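Side-chain contact in endoglucanase (Ganoderma lucidum, PDB 5D8Z), which probably hydrolyses internal beta-1,4-glycosidic bonds of cellulose as a family 5 glycoside hydrolase: residues 64-67 with 68-72. Residues are numbered along the deposited sequence; the frame is centred on the assembly and turned at random.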
loop_
_atom_site.group_PDB
_atom_site.type_symbol
_atom_site.label_atom_id
_atom_site.label_comp_id
_atom_site.label_asym_id
_atom_site.label_seq_id
_atom_site.Cartn_x
_atom_site.Cartn_y
_atom_site.Cartn_z
ATOM N N LYS A 64 -13.357 12.337 1.270
ATOM C CA LYS A 64 -13.898 13.591 0.685
ATOM C C LYS A 64 -12.951 14.758 0.962
ATOM O O LYS A 64 -12.648 15.570 0.097
ATOM C CB LYS A 64 -15.270 13.952 1.255
ATOM C CG LYS A 64 -16.469 13.666 0.353
ATOM C CD LYS A 64 -16.882 14.893 -0.481
ATOM C CE LYS A 64 -17.710 15.931 0.275
ATOM N NZ LYS A 64 -19.113 15.486 0.497
ATOM N N HIS A 65 -12.463 14.811 2.183
ATOM C CA HIS A 65 -11.676 15.935 2.632
ATOM C C HIS A 65 -10.304 15.870 2.007
ATOM O O HIS A 65 -9.813 16.846 1.452
ATOM C CB HIS A 65 -11.607 15.917 4.167
ATOM C CG HIS A 65 -10.404 16.573 4.724
ATOM N ND1 HIS A 65 -10.146 17.916 4.556
ATOM C CD2 HIS A 65 -9.362 16.067 5.425
ATOM C CE1 HIS A 65 -9.002 18.214 5.149
ATOM N NE2 HIS A 65 -8.508 17.110 5.688
ATOM N N PHE A 66 -9.676 14.707 2.087
ATOM C CA PHE A 66 -8.329 14.585 1.580
ATOM C C PHE A 66 -8.263 14.968 0.100
ATOM O O PHE A 66 -7.261 15.524 -0.340
ATOM C CB PHE A 66 -7.797 13.168 1.812
ATOM C CG PHE A 66 -7.267 12.917 3.204
ATOM C CD1 PHE A 66 -6.325 13.752 3.780
ATOM C CD2 PHE A 66 -7.671 11.821 3.916
ATOM C CE1 PHE A 66 -5.828 13.512 5.061
ATOM C CE2 PHE A 66 -7.163 11.561 5.174
ATOM C CZ PHE A 66 -6.250 12.407 5.757
ATOM N N VAL A 67 -9.318 14.679 -0.664
ATOM C CA VAL A 67 -9.369 15.100 -2.064
ATOM C C VAL A 67 -9.709 16.576 -2.126
ATOM O O VAL A 67 -8.888 17.376 -2.564
ATOM C CB VAL A 67 -10.420 14.333 -2.929
ATOM C CG1 VAL A 67 -10.464 14.887 -4.359
ATOM C CG2 VAL A 67 -10.131 12.839 -2.972
ATOM N N ASP A 68 -10.905 16.936 -1.678
ATOM C CA ASP A 68 -11.450 18.268 -1.954
ATOM C C ASP A 68 -10.645 19.438 -1.398
ATOM O O ASP A 68 -10.611 20.520 -2.007
ATOM C CB ASP A 68 -12.900 18.366 -1.487
ATOM C CG ASP A 68 -13.828 17.448 -2.289
ATOM O OD1 ASP A 68 -13.329 16.749 -3.200
ATOM O OD2 ASP A 68 -15.053 17.409 -2.007
ATOM N N ASP A 69 -9.991 19.238 -0.267
ATOM C CA ASP A 69 -9.262 20.319 0.373
ATOM C C ASP A 69 -7.744 20.151 0.218
ATOM O O ASP A 69 -7.019 21.128 0.215
ATOM C CB ASP A 69 -9.644 20.430 1.876
ATOM C CG ASP A 69 -11.171 20.429 2.109
ATOM O OD1 ASP A 69 -11.894 21.110 1.329
ATOM O OD2 ASP A 69 -11.651 19.737 3.068
ATOM N N ASP A 70 -7.235 18.935 0.116
ATOM C CA ASP A 70 -5.778 18.735 0.214
ATOM C C ASP A 70 -5.085 18.345 -1.090
ATOM O O ASP A 70 -3.861 18.460 -1.203
ATOM C CB ASP A 70 -5.472 17.676 1.278
ATOM C CG ASP A 70 -5.569 18.206 2.692
ATOM O OD1 ASP A 70 -5.421 19.435 2.877
ATOM O OD2 ASP A 70 -5.778 17.382 3.613
ATOM N N GLY A 71 -5.859 17.873 -2.061
ATOM C CA GLY A 71 -5.326 17.519 -3.357
ATOM C C GLY A 71 -4.870 16.087 -3.477
ATOM O O GLY A 71 -4.213 15.734 -4.446
ATOM N N PHE A 72 -5.196 15.259 -2.490
ATOM C CA PHE A 72 -4.914 13.836 -2.581
ATOM C C PHE A 72 -5.767 13.231 -3.662
ATOM O O PHE A 72 -6.805 13.779 -4.025
ATOM C CB PHE A 72 -5.165 13.141 -1.240
ATOM C CG PHE A 72 -4.141 13.483 -0.185
ATOM C CD1 PHE A 72 -2.828 13.114 -0.336
ATOM C CD2 PHE A 72 -4.503 14.155 0.976
ATOM C CE1 PHE A 72 -1.891 13.419 0.621
ATOM C CE2 PHE A 72 -3.560 14.438 1.957
ATOM C CZ PHE A 72 -2.251 14.081 1.772
#
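His65 ND1 donates to Asp69 OD2 at 2.8 Å, almost straight at 174° and with the oxygen lying in the imidazole plane. CG stands anti to the backbone N (chi1 154°), which turns the ring toward the C-terminal end of helix 59-68; the acceptor offers its anti lone pair. One turn apart, the same two residues are also joined by Asp69 N to His65 O, 3.0 Å. Beyond the segments, His65 NE2 is hydrogen-bonded to Asp333 OD2, and Trp331 stacks on the ring.

Past the end of helix 59-68, Gly71 is the first residue to leave helical backbone angles, with positive phi, a conformation that suits glycine, since a beta carbon there would crowd the carbonyl O of Asp70. Gly71 N still reaches Val67 O (3.1 Å), while Phe72 N turns back to Phe66 O (3.0 Å). That return sets Phe72 alongside Phe66, both pointing the same way, ring centroids 5.2 Å apart and planes at 81°. This turn leads into barrel strand 74-79 of the TIM barrel.

A leucine in place of His65 would probably leave the carboxylates of Asp69 and Asp333 without their imidazole partners, one at each ring nitrogen. Held at both nitrogens by carboxylates, the imidazole is likely to favour its doubly protonated, cationic form.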